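Local atomic coordinates of peptidase M28 (Shewanella amazonensis SB2B, PDB entry 3IIB), a protein that binds zinc and probably acts as a homodimeric M28-family metallopeptidase, cutting dipeptides or removing carboxy-terminal residues. Residues Q7-A10 with E11-Q15; A199-N203 with P204-L208; W342-A345 with D346-S350; K357-P361 with L362-A366; S378-A382 with L383-V387. All coordinates share one frame; numbering follows the deposited sequence. Where two conformers were deposited one is given.

How the contacts relate
Along the chain the five contacts follow one another in numerical order, each a local joint rather than a long-range bridge. Contact 1 lies on helix 3-19 and touches contact 4, the turn between helix 346-355 and strand 365-366, through V358 and L362; their centres are about 12 Å apart. Contacts 3 and 5 also touch, with centres about 13 Å apart, because strands 337-343 and 387-392 are neighbours in the three-stranded sheet that strand 365-366 completes. Contact 2 stands apart, on the strand-helix joint of 198-213, its centre about 38 Å or more from the others. Four contacts thus gather around the three-stranded sheet and helix 3-19, while contact 2 belongs to the large sheet, beside the second subunit.

Contact 1: Q7-A10 with E11-Q15; sequences QKVA and EQLAQ
Two successive turns of helix 3-19, the first helix of the chain, make this contact, and side chains four residues apart pair along its outer side. NE2 of Q7 donates to OE2 of E11 over 2.8 Å, a nearly straight bond. The acceptor lies close to the amide plane of Q7, whereas the amide reaches OE2 from above the carboxylate plane, the two flat groups being turned 75° apart. E11 has CG beside its backbone N (chi1 -71°), which swings the extended chain back toward the preceding turn and lays CG 3.3 Å from Q7 O. The other carboxylate oxygen, OE1, takes a hydrogen bond of 2.5 Å from a water, and that water accepts from K8 NZ at 3.1 Å. Q7 and K8 each have a second conformer, so both links may be present only part of the time. If E11 gave way to an alanine, the Q7 amide would probably lose this acceptor and K8 its water-mediated carboxylate partner, freeing both chains to wander. Beneath the polar surface the regular helix bonds run on, from E11 N to Q7 O through A14 N to A10 O. On the buried side, facing W428 of helix 413-432, V9 and L13 lie side by side pointing the same way, with V9 CG1 and L13 CD1 3.9 Å apart.

Contact 2: A199-N203 with P204-L208; sequences AAISN and PDADL
S202 and D205 form the tight part of this joint, where strand 198-201 gives way to helix 203-213. The hydroxyl of S202 does two jobs at once: OG accepts from D205 N at 3.2 Å, capping the helix, and donates to D205 OD2 at 2.5 Å, meeting that oxygen from above the carboxylate plane. Both bonds depend on OG standing between its own backbone N and carbonyl carbon (chi1 73°), which turns it to the first turn of the helix. OD2 is gripped further by R180, in a salt bridge, and by the backbone N of V91, so the serine belongs to a buried polar cluster. Loss of the S202 hydroxyl, as in a valine here, is likely to strip D205 N of its capping acceptor and let the D205 carboxylate turn more easily. Below the hydroxyl, S202 O takes A206 N at 3.1 Å. I201 slides the end of its chain under the same turn, CD1 lying 3.8 Å from A206 N and 4.2 Å from A206 CB. The side of D207 is less closely packed and partly exposed, though its carboxylate is held by R172 in a salt bridge through OD1; the same arginine donates to N203 OD1. The backbone N of D207 bonds to N203 O over 3.0 Å. P204 and L208 face the second subunit, packing on D409 and V32 of that chain. The whole is a serine N-cap at a strand-to-helix junction, joined to the large mixed sheet that contains strand 198-201 and lying at the dimer interface.

Contact 3: W342-A345 with D346-S350; sequences WRVA and DTAHS
A345 O receives the N-H of A348 over 2.9 Å, a bond across the turn that leads from strand 337-343 toward helix 346-355. The donor stands well above the carbonyl plane, 63° out of it. This places the methyl of A348 back against the end of the strand, with CB 3.4 Å from A345 O and 3.7 Å from V344 CG2. V344 reaches it with the branch that sits between its backbone N and carbonyl carbon, and the same CG2 comes up to the backbone N of H349. The two alanine methyls, A345 CB and A348 CB, are 4.2 Å apart. The next residue, H349, has CG anti to its backbone N (chi1 -174°), which sends the imidazole back to W342. There CD2 of H349 meets CD1 of W342 at 3.9 Å; the tryptophan atom lies at the imidazole edge, near its plane, while the histidine atom approaches the indole obliquely. With the ring planes 69° apart, the pair is neither stacked nor squarely crossed. The imidazole is also held from outside, NE2 being hydrogen-bonded to G367 O, and the indole continues inward to F426 and M430 of helix 413-432. Such packing of a strand's end against the first turn of the following helix belongs to a beta-alpha-beta unit, here strand 337-343, helix 346-355 and strand 365-366.

Contact 4: K357-P361 with L362-A366; sequences KVAEP and LGVAA
The peptide plane of A359 carries a donor over each face: V364 N comes to A359 O from one side at 3.2 Å and L362 N from the other at 2.9 Å. Neither sits on a lone pair, since both stand well out of the plane. Next along, E360 O accepts G363 N at 2.8 Å, again from above its carbonyl plane. This pairing of the V364-to-A359 and G363-to-E360 bonds is a Schellman motif, and G363 provides its left-handed residue (phi 98°), where a side chain would jam against the preceding carbonyl oxygen. The turn brings A359 CB within 3.6 Å of V364 CB, the apolar pair usual for the motif, and sets E360 CA 3.4 Å from V364 O in a CA-H...O contact. On the outer side, E360 OE2 forms a salt bridge with K357 NZ, its hydrogen bond weak at 3.3 Å, in one of two lysine conformers. A water donates to E360 OE2 (3.1 Å) and accepts from A366 N (2.8 Å). The chemistry is thus divided: an apolar inner face, with L362 turned to helix 413-432, and a charged, water-linked rim tying the turn to the start of strand 365-366.

Contact 5: S378-A382 with L383-V387; sequences SMLPA and LGVPV
V387 has CG1 anti to its carbonyl carbon (chi1 -64°), which leaves CG2 on the side where P381 waits, and CG2 comes 3.6 Å from P381 CG, the two side chains crossing at about a right angle. L383 likewise holds CG beside its own backbone N, folding the isobutyl back over the preceding turn with CG 3.6 Å from M379 O. Between them the backbone closes on L380 O, which takes two N-H groups from opposite faces of its plane, L383 N at 2.9 Å and V385 N at 3.1 Å. The latter is the straighter bond. P381 O then accepts G384 N at 2.9 Å from far above its carbonyl plane. At the turn itself G384 adopts a left-handed conformation (phi 100°), in which a CB would press against the carbonyl oxygen of L383. Past it the chain returns so closely that P381 CA lies 3.2 Å from V385 O, a CA-H...O contact, and L380 CB packs on V385 CB at 3.8 Å. L380 and L383 both lean on A314 of helix 308-316, while V385 and V387 touch strand 324-329. Selenomethionine M379 leads its side chain to helix 308-316, about 8 Å from the side chain of E303, a zinc-binding residue. The paired bonds, the glycine and the apolar L380-V385 contact across it make a Schellman motif, ending the short 3-10 turn ahead of strand 387-392.

Contact 1: Q7-A10 with E11-Q15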
loop_
_atom_site.group_PDB
_atom_site.type_symbol
_atom_site.label_atom_id
_atom_site.label_comp_id
_atom_site.label_asym_id
_atom_site.label_seq_id
_atom_site.Cartn_x
_atom_site.Cartn_y
_atom_site.Cartn_z
ATOM N N GLN A 7 -33.339 24.588 -13.832
ATOM C CA GLN A 7 -32.609 23.549 -14.567
ATOM C C GLN A 7 -31.380 24.176 -15.201
ATOM O O GLN A 7 -30.317 23.602 -15.167
ATOM C CB GLN A 7 -33.438 22.869 -15.682
ATOM C CG GLN A 7 -32.620 21.770 -16.461
ATOM C CD GLN A 7 -33.301 21.220 -17.701
ATOM O OE1 GLN A 7 -34.504 20.974 -17.700
ATOM N NE2 GLN A 7 -32.528 21.034 -18.780
ATOM N N LYS A 8 -31.537 25.362 -15.809
ATOM C CA LYS A 8 -30.411 25.998 -16.514
ATOM C C LYS A 8 -29.334 26.501 -15.535
ATOM O O LYS A 8 -28.130 26.402 -15.813
ATOM C CB LYS A 8 -30.879 27.153 -17.393
ATOM C CG LYS A 8 -29.800 27.637 -18.333
ATOM C CD LYS A 8 -30.356 28.527 -19.432
ATOM C CE LYS A 8 -29.362 28.665 -20.594
ATOM N NZ LYS A 8 -29.253 27.406 -21.409
ATOM N N VAL A 9 -29.752 27.039 -14.393
ATOM C CA VAL A 9 -28.785 27.397 -13.350
ATOM C C VAL A 9 -28.036 26.129 -12.912
ATOM O O VAL A 9 -26.827 26.150 -12.753
ATOM C CB VAL A 9 -29.473 28.037 -12.149
ATOM C CG1 VAL A 9 -28.526 28.100 -10.935
ATOM C CG2 VAL A 9 -29.974 29.419 -12.548
ATOM N N ALA A 10 -28.755 25.022 -12.741
ATOM C CA ALA A 10 -28.114 23.778 -12.326
ATOM C C ALA A 10 -27.102 23.298 -13.397
ATOM O O ALA A 10 -26.026 22.835 -13.086
ATOM C CB ALA A 10 -29.157 22.722 -12.077
ATOM N N GLU A 11 -27.463 23.425 -14.660
ATOM C CA GLU A 11 -26.514 23.122 -15.726
ATOM C C GLU A 11 -25.238 23.977 -15.621
ATOM O O GLU A 11 -24.127 23.467 -15.761
ATOM C CB GLU A 11 -27.192 23.274 -17.083
ATOM C CG GLU A 11 -28.160 22.150 -17.265
ATOM C CD GLU A 11 -29.092 22.311 -18.424
ATOM O OE1 GLU A 11 -29.135 23.403 -19.032
ATOM O OE2 GLU A 11 -29.793 21.316 -18.702
ATOM N N GLN A 12 -25.405 25.272 -15.325
ATOM C CA GLN A 12 -24.288 26.193 -15.192
ATOM C C GLN A 12 -23.451 25.924 -13.956
ATOM O O GLN A 12 -22.215 26.034 -14.028
ATOM C CB GLN A 12 -24.759 27.630 -15.216
ATOM C CG GLN A 12 -25.193 27.977 -16.606
ATOM C CD GLN A 12 -26.114 29.171 -16.739
ATOM O OE1 GLN A 12 -26.442 29.855 -15.758
ATOM N NE2 GLN A 12 -26.509 29.462 -17.997
ATOM N N LEU A 13 -24.099 25.540 -12.855
ATOM C CA LEU A 13 -23.366 25.110 -11.661
ATOM C C LEU A 13 -22.463 23.928 -11.966
ATOM O O LEU A 13 -21.301 23.873 -11.523
ATOM C CB LEU A 13 -24.316 24.794 -10.501
ATOM C CG LEU A 13 -25.025 26.019 -9.894
ATOM C CD1 LEU A 13 -26.245 25.571 -9.021
ATOM C CD2 LEU A 13 -24.004 26.871 -9.084
ATOM N N ALA A 14 -22.969 22.974 -12.739
ATOM C CA ALA A 14 -22.143 21.836 -13.112
ATOM C C ALA A 14 -20.972 22.250 -13.966
ATOM O O ALA A 14 -19.908 21.684 -13.828
ATOM C CB ALA A 14 -22.942 20.816 -13.805
ATOM N N GLN A 15 -21.196 23.196 -14.882
ATOM C CA GLN A 15 -20.089 23.768 -15.676
ATOM C C GLN A 15 -19.012 24.327 -14.753
ATOM O O GLN A 15 -17.796 24.072 -14.956
ATOM C CB GLN A 15 -20.539 24.894 -16.630
ATOM C CG GLN A 15 -21.481 24.484 -17.767
ATOM C CD GLN A 15 -22.325 25.655 -18.281
ATOM O OE1 GLN A 15 -21.990 26.826 -18.079
ATOM N NE2 GLN A 15 -23.481 25.325 -18.898
HETATM O O HOH W 1 -27.621 25.042 -20.261
#

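Contact 2: A199-N203 with P204-L208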
loop_
_atom_site.group_PDB
_atom_site.type_symbol
_atom_site.label_atom_id
_atom_site.label_comp_id
_atom_site.label_asym_id
_atom_site.label_seq_id
_atom_site.Cartn_x
_atom_site.Cartn_y
_atom_site.Cartn_z
ATOM N N ALA A 199 -7.126 -5.964 17.398
ATOM C CA ALA A 199 -6.326 -5.407 16.331
ATOM C C ALA A 199 -6.751 -5.984 14.996
ATOM O O ALA A 199 -7.330 -7.067 14.935
ATOM C CB ALA A 199 -4.861 -5.706 16.579
ATOM N N ALA A 200 -6.479 -5.228 13.945
ATOM C CA ALA A 200 -6.622 -5.685 12.556
ATOM C C ALA A 200 -5.235 -5.888 11.956
ATOM O O ALA A 200 -4.311 -5.105 12.219
ATOM C CB ALA A 200 -7.400 -4.663 11.735
ATOM N N ILE A 201 -5.101 -6.946 11.150
ATOM C CA ILE A 201 -3.873 -7.213 10.427
ATOM C C ILE A 201 -4.141 -7.021 8.950
ATOM O O ILE A 201 -5.305 -7.004 8.517
ATOM C CB ILE A 201 -3.270 -8.595 10.723
ATOM C CG1 ILE A 201 -4.166 -9.742 10.182
ATOM C CG2 ILE A 201 -2.973 -8.737 12.208
ATOM C CD1 ILE A 201 -3.683 -11.170 10.542
ATOM N N SER A 202 -3.068 -6.775 8.194
ATOM C CA SER A 202 -3.214 -6.531 6.769
ATOM C C SER A 202 -3.758 -7.770 6.117
ATOM O O SER A 202 -3.599 -8.878 6.616
ATOM C CB SER A 202 -1.897 -6.128 6.084
ATOM O OG SER A 202 -0.992 -7.211 5.937
ATOM N N ASN A 203 -4.388 -7.570 4.970
ATOM C CA ASN A 203 -4.850 -8.684 4.158
ATOM C C ASN A 203 -3.763 -9.717 3.793
ATOM O O ASN A 203 -3.995 -10.901 3.997
ATOM C CB ASN A 203 -5.620 -8.131 2.960
ATOM C CG ASN A 203 -7.094 -7.953 3.278
ATOM O OD1 ASN A 203 -7.844 -8.928 3.345
ATOM N ND2 ASN A 203 -7.487 -6.727 3.610
ATOM N N PRO A 204 -2.547 -9.280 3.355
ATOM C CA PRO A 204 -1.479 -10.268 3.097
ATOM C C PRO A 204 -1.093 -11.045 4.366
ATOM O O PRO A 204 -0.795 -12.223 4.312
ATOM C CB PRO A 204 -0.333 -9.403 2.567
ATOM C CG PRO A 204 -1.068 -8.239 1.879
ATOM C CD PRO A 204 -2.179 -7.943 2.845
ATOM N N ASP A 205 -1.125 -10.382 5.524
ATOM C CA ASP A 205 -0.795 -11.079 6.761
ATOM C C ASP A 205 -1.844 -12.160 7.135
ATOM O O ASP A 205 -1.521 -13.224 7.646
ATOM C CB ASP A 205 -0.633 -10.057 7.900
ATOM C CG ASP A 205 0.635 -9.273 7.782
ATOM O OD1 ASP A 205 1.714 -9.910 7.717
ATOM O OD2 ASP A 205 0.542 -8.021 7.761
ATOM N N ALA A 206 -3.106 -11.885 6.857
ATOM C CA ALA A 206 -4.181 -12.834 7.110
ATOM C C ALA A 206 -4.017 -14.024 6.130
ATOM O O ALA A 206 -4.175 -15.184 6.533
ATOM C CB ALA A 206 -5.526 -12.154 6.926
ATOM N N ASP A 207 -3.619 -13.721 4.873
ATOM C CA ASP A 207 -3.336 -14.776 3.897
ATOM C C ASP A 207 -2.180 -15.658 4.430
ATOM O O ASP A 207 -2.193 -16.870 4.278
ATOM C CB ASP A 207 -2.887 -14.237 2.547
ATOM C CG ASP A 207 -3.956 -13.481 1.823
ATOM O OD1 ASP A 207 -5.153 -13.642 2.180
ATOM O OD2 ASP A 207 -3.587 -12.689 0.923
ATOM N N LEU A 208 -1.167 -15.020 5.010
ATOM C CA LEU A 208 -0.001 -15.747 5.512
ATOM C C LEU A 208 -0.385 -16.701 6.645
ATOM O O LEU A 208 0.067 -17.855 6.695
ATOM C CB LEU A 208 1.077 -14.772 5.986
ATOM C CG LEU A 208 2.320 -15.351 6.665
ATOM C CD1 LEU A 208 3.067 -16.237 5.669
ATOM C CD2 LEU A 208 3.196 -14.150 7.162
#

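Contact 3: W342-A345 with D346-S350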
loop_
_atom_site.group_PDB
_atom_site.type_symbol
_atom_site.label_atom_id
_atom_site.label_comp_id
_atom_site.label_asym_id
_atom_site.label_seq_id
_atom_site.Cartn_x
_atom_site.Cartn_y
_atom_site.Cartn_z
ATOM N N TRP A 342 -34.023 8.436 -2.997
ATOM C CA TRP A 342 -34.797 9.392 -2.199
ATOM C C TRP A 342 -35.421 8.761 -0.993
ATOM O O TRP A 342 -35.635 7.552 -0.934
ATOM C CB TRP A 342 -35.914 10.033 -3.047
ATOM C CG TRP A 342 -35.406 10.701 -4.274
ATOM C CD1 TRP A 342 -35.264 10.138 -5.522
ATOM C CD2 TRP A 342 -34.895 12.031 -4.376
ATOM N NE1 TRP A 342 -34.746 11.062 -6.395
ATOM C CE2 TRP A 342 -34.496 12.224 -5.704
ATOM C CE3 TRP A 342 -34.759 13.090 -3.486
ATOM C CZ2 TRP A 342 -33.977 13.415 -6.145
ATOM C CZ3 TRP A 342 -34.259 14.280 -3.941
ATOM C CH2 TRP A 342 -33.869 14.440 -5.233
ATOM N N ARG A 343 -35.761 9.623 -0.042
ATOM C CA ARG A 343 -36.679 9.279 1.037
ATOM C C ARG A 343 -37.589 10.469 1.193
ATOM O O ARG A 343 -37.317 11.381 1.980
ATOM C CB ARG A 343 -35.892 8.989 2.302
ATOM C CG ARG A 343 -36.709 8.391 3.392
ATOM C CD ARG A 343 -37.067 6.931 3.228
ATOM N NE ARG A 343 -37.655 6.491 4.499
ATOM C CZ ARG A 343 -38.965 6.396 4.761
ATOM N NH1 ARG A 343 -39.881 6.651 3.829
ATOM N NH2 ARG A 343 -39.383 6.038 5.986
ATOM N N VAL A 344 -38.625 10.490 0.336
ATOM C CA VAL A 344 -39.617 11.562 0.279
ATOM C C VAL A 344 -41.046 10.962 0.270
ATOM O O VAL A 344 -41.238 9.744 0.139
ATOM C CB VAL A 344 -39.404 12.445 -0.962
ATOM C CG1 VAL A 344 -37.974 13.078 -0.966
ATOM C CG2 VAL A 344 -39.659 11.616 -2.276
ATOM N N ALA A 345 -42.051 11.835 0.358
ATOM C CA ALA A 345 -43.425 11.432 0.180
ATOM C C ALA A 345 -43.615 10.636 -1.114
ATOM O O ALA A 345 -42.986 10.918 -2.149
ATOM C CB ALA A 345 -44.353 12.681 0.194
ATOM N N ASP A 346 -44.530 9.673 -1.068
ATOM C CA ASP A 346 -44.860 8.915 -2.246
ATOM C C ASP A 346 -45.202 9.860 -3.417
ATOM O O ASP A 346 -44.774 9.615 -4.555
ATOM C CB ASP A 346 -46.020 7.950 -1.987
ATOM C CG ASP A 346 -45.606 6.744 -1.125
ATOM O OD1 ASP A 346 -44.398 6.393 -1.126
ATOM O OD2 ASP A 346 -46.509 6.174 -0.470
ATOM N N THR A 347 -45.950 10.935 -3.133
ATOM C CA THR A 347 -46.400 11.860 -4.178
ATOM C C THR A 347 -45.289 12.817 -4.662
ATOM O O THR A 347 -45.472 13.512 -5.650
ATOM C CB THR A 347 -47.598 12.712 -3.732
ATOM O OG1 THR A 347 -47.241 13.461 -2.556
ATOM C CG2 THR A 347 -48.831 11.839 -3.471
ATOM N N ALA A 348 -44.171 12.874 -3.944
ATOM C CA ALA A 348 -42.996 13.643 -4.338
ATOM C C ALA A 348 -41.988 12.848 -5.174
ATOM O O ALA A 348 -41.120 13.445 -5.768
ATOM C CB ALA A 348 -42.285 14.153 -3.099
ATOM N N HIS A 349 -42.060 11.515 -5.190
ATOM C CA HIS A 349 -40.978 10.708 -5.765
ATOM C C HIS A 349 -40.763 10.992 -7.250
ATOM O O HIS A 349 -39.652 11.295 -7.661
ATOM C CB HIS A 349 -41.247 9.232 -5.565
ATOM C CG HIS A 349 -40.127 8.335 -5.996
ATOM N ND1 HIS A 349 -40.349 7.055 -6.454
ATOM C CD2 HIS A 349 -38.780 8.499 -5.978
ATOM C CE1 HIS A 349 -39.192 6.480 -6.723
ATOM N NE2 HIS A 349 -38.224 7.336 -6.446
ATOM N N SER A 350 -41.795 10.847 -8.075
ATOM C CA SER A 350 -41.605 11.096 -9.491
ATOM C C SER A 350 -41.212 12.573 -9.723
ATOM O O SER A 350 -40.346 12.839 -10.528
ATOM C CB SER A 350 -42.828 10.685 -10.281
ATOM O OG SER A 350 -43.019 9.288 -10.176
#

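Contact 4: K357-P361 with L362-A366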
loop_
_atom_site.group_PDB
_atom_site.type_symbol
_atom_site.label_atom_id
_atom_site.label_comp_id
_atom_site.label_asym_id
_atom_site.label_seq_id
_atom_site.Cartn_x
_atom_site.Cartn_y
_atom_site.Cartn_z
ATOM N N LYS A 357 -33.305 15.138 -13.235
ATOM C CA LYS A 357 -32.876 14.629 -14.533
ATOM C C LYS A 357 -31.853 15.578 -15.137
ATOM O O LYS A 357 -31.164 15.212 -16.061
ATOM C CB LYS A 357 -34.058 14.354 -15.447
ATOM C CG LYS A 357 -34.671 12.982 -15.122
ATOM C CD LYS A 357 -35.920 12.670 -15.936
ATOM C CE LYS A 357 -36.504 11.310 -15.555
ATOM N NZ LYS A 357 -35.472 10.322 -15.130
ATOM N N VAL A 358 -31.725 16.776 -14.560
ATOM C CA VAL A 358 -30.669 17.684 -14.944
ATOM C C VAL A 358 -29.256 17.058 -14.794
ATOM O O VAL A 358 -28.323 17.468 -15.504
ATOM C CB VAL A 358 -30.771 19.029 -14.193
ATOM C CG1 VAL A 358 -30.500 18.891 -12.687
ATOM C CG2 VAL A 358 -29.837 20.023 -14.809
ATOM N N ALA A 359 -29.111 16.084 -13.886
ATOM C CA ALA A 359 -27.832 15.407 -13.628
ATOM C C ALA A 359 -27.591 14.183 -14.514
ATOM O O ALA A 359 -26.505 13.613 -14.477
ATOM C CB ALA A 359 -27.700 15.001 -12.125
ATOM N N GLU A 360 -28.585 13.769 -15.296
ATOM C CA GLU A 360 -28.398 12.648 -16.222
ATOM C C GLU A 360 -27.147 12.789 -17.078
ATOM O O GLU A 360 -26.384 11.838 -17.172
ATOM C CB GLU A 360 -29.669 12.409 -17.083
ATOM C CG GLU A 360 -30.771 11.696 -16.306
ATOM C CD GLU A 360 -31.918 11.202 -17.199
ATOM O OE1 GLU A 360 -32.135 11.805 -18.258
ATOM O OE2 GLU A 360 -32.588 10.209 -16.827
ATOM N N PRO A 361 -26.924 13.956 -17.696
ATOM C CA PRO A 361 -25.690 14.129 -18.479
ATOM C C PRO A 361 -24.371 14.004 -17.722
ATOM O O PRO A 361 -23.325 13.844 -18.358
ATOM C CB PRO A 361 -25.842 15.530 -19.066
ATOM C CG PRO A 361 -27.315 15.761 -19.088
ATOM C CD PRO A 361 -27.796 15.134 -17.836
ATOM N N LEU A 362 -24.424 14.032 -16.389
ATOM C CA LEU A 362 -23.247 13.843 -15.544
ATOM C C LEU A 362 -23.119 12.391 -15.143
ATOM O O LEU A 362 -22.199 12.013 -14.406
ATOM C CB LEU A 362 -23.358 14.705 -14.310
ATOM C CG LEU A 362 -23.465 16.208 -14.520
ATOM C CD1 LEU A 362 -23.865 16.954 -13.207
ATOM C CD2 LEU A 362 -22.127 16.735 -15.079
ATOM N N GLY A 363 -24.066 11.582 -15.619
ATOM C CA GLY A 363 -24.071 10.149 -15.377
ATOM C C GLY A 363 -24.967 9.693 -14.235
ATOM O O GLY A 363 -24.810 8.579 -13.751
ATOM N N VAL A 364 -25.900 10.536 -13.797
ATOM C CA VAL A 364 -26.720 10.248 -12.619
ATOM C C VAL A 364 -28.118 9.767 -12.998
ATOM O O VAL A 364 -28.892 10.513 -13.637
ATOM C CB VAL A 364 -26.828 11.492 -11.673
ATOM C CG1 VAL A 364 -27.689 11.135 -10.416
ATOM C CG2 VAL A 364 -25.442 11.976 -11.289
ATOM N N ALA A 365 -28.419 8.522 -12.599
ATOM C CA ALA A 365 -29.676 7.832 -12.944
ATOM C C ALA A 365 -30.739 8.100 -11.894
ATOM O O ALA A 365 -30.429 8.443 -10.747
ATOM C CB ALA A 365 -29.442 6.267 -13.082
ATOM N N ALA A 366 -31.986 7.954 -12.313
ATOM C CA ALA A 366 -33.143 7.960 -11.418
ATOM C C ALA A 366 -33.028 6.827 -10.402
ATOM O O ALA A 366 -32.552 5.718 -10.708
ATOM C CB ALA A 366 -34.452 7.865 -12.208
HETATM O O HOH W 2 -32.241 7.699 -15.107
#

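Contact 5: S378-A382 with L383-V387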
loop_
_atom_site.group_PDB
_atom_site.type_symbol
_atom_site.label_atom_id
_atom_site.label_comp_id
_atom_site.label_asym_id
_atom_site.label_seq_id
_atom_site.Cartn_x
_atom_site.Cartn_y
_atom_site.Cartn_z
ATOM N N SER A 378 -28.742 9.871 8.818
ATOM C CA SER A 378 -29.504 8.627 8.710
ATOM C C SER A 378 -30.558 8.523 9.810
ATOM O O SER A 378 -31.455 7.691 9.700
ATOM C CB SER A 378 -28.582 7.405 8.748
ATOM O OG SER A 378 -27.907 7.287 9.995
HETATM N N MSE A 379 -30.457 9.372 10.854
HETATM C CA MSE A 379 -31.435 9.344 11.953
HETATM C C MSE A 379 -32.595 10.293 11.694
HETATM O O MSE A 379 -33.582 10.344 12.430
HETATM C CB MSE A 379 -30.754 9.613 13.310
HETATM C CG MSE A 379 -30.390 11.034 13.581
HETATM SE SE MSE A 379 -28.991 11.691 12.452
HETATM C CE MSE A 379 -27.579 10.513 13.000
ATOM N N LEU A 380 -32.498 11.062 10.621
ATOM C CA LEU A 380 -33.419 12.138 10.413
ATOM C C LEU A 380 -34.773 11.721 9.810
ATOM O O LEU A 380 -35.792 12.290 10.174
ATOM C CB LEU A 380 -32.762 13.293 9.611
ATOM C CG LEU A 380 -31.484 13.925 10.193
ATOM C CD1 LEU A 380 -31.046 15.074 9.281
ATOM C CD2 LEU A 380 -31.705 14.407 11.645
ATOM N N PRO A 381 -34.795 10.706 8.921
ATOM C CA PRO A 381 -36.124 10.256 8.449
ATOM C C PRO A 381 -37.076 9.795 9.519
ATOM O O PRO A 381 -38.260 10.064 9.413
ATOM C CB PRO A 381 -35.798 9.128 7.469
ATOM C CG PRO A 381 -34.433 9.554 6.888
ATOM C CD PRO A 381 -33.718 10.124 8.131
ATOM N N ALA A 382 -36.563 9.128 10.567
ATOM C CA ALA A 382 -37.401 8.706 11.653
ATOM C C ALA A 382 -37.985 9.916 12.395
ATOM O O ALA A 382 -38.980 9.771 13.087
ATOM C CB ALA A 382 -36.595 7.791 12.628
ATOM N N LEU A 383 -37.361 11.093 12.264
ATOM C CA LEU A 383 -37.838 12.321 12.854
ATOM C C LEU A 383 -38.655 13.142 11.857
ATOM O O LEU A 383 -39.081 14.276 12.145
ATOM C CB LEU A 383 -36.652 13.119 13.404
ATOM C CG LEU A 383 -35.788 12.347 14.437
ATOM C CD1 LEU A 383 -34.532 13.154 14.764
ATOM C CD2 LEU A 383 -36.610 12.048 15.691
ATOM N N GLY A 384 -38.893 12.545 10.689
ATOM C CA GLY A 384 -39.792 13.138 9.700
ATOM C C GLY A 384 -39.130 13.885 8.562
ATOM O O GLY A 384 -39.822 14.385 7.660
ATOM N N VAL A 385 -37.806 13.952 8.594
ATOM C CA VAL A 385 -37.010 14.776 7.683
ATOM C C VAL A 385 -36.678 13.957 6.443
ATOM O O VAL A 385 -36.092 12.863 6.542
ATOM C CB VAL A 385 -35.703 15.243 8.333
ATOM C CG1 VAL A 385 -34.930 16.169 7.366
ATOM C CG2 VAL A 385 -36.008 15.959 9.669
ATOM N N PRO A 386 -37.090 14.462 5.270
ATOM C CA PRO A 386 -36.705 13.801 4.026
ATOM C C PRO A 386 -35.199 13.813 3.805
ATOM O O PRO A 386 -34.486 14.703 4.282
ATOM C CB PRO A 386 -37.423 14.649 2.935
ATOM C CG PRO A 386 -38.532 15.309 3.620
ATOM C CD PRO A 386 -37.993 15.598 5.009
ATOM N N VAL A 387 -34.705 12.815 3.079
ATOM C CA VAL A 387 -33.320 12.746 2.738
ATOM C C VAL A 387 -33.159 12.221 1.317
ATOM O O VAL A 387 -34.105 11.738 0.717
ATOM C CB VAL A 387 -32.495 11.844 3.721
ATOM C CG1 VAL A 387 -32.503 12.446 5.164
ATOM C CG2 VAL A 387 -32.950 10.375 3.674
#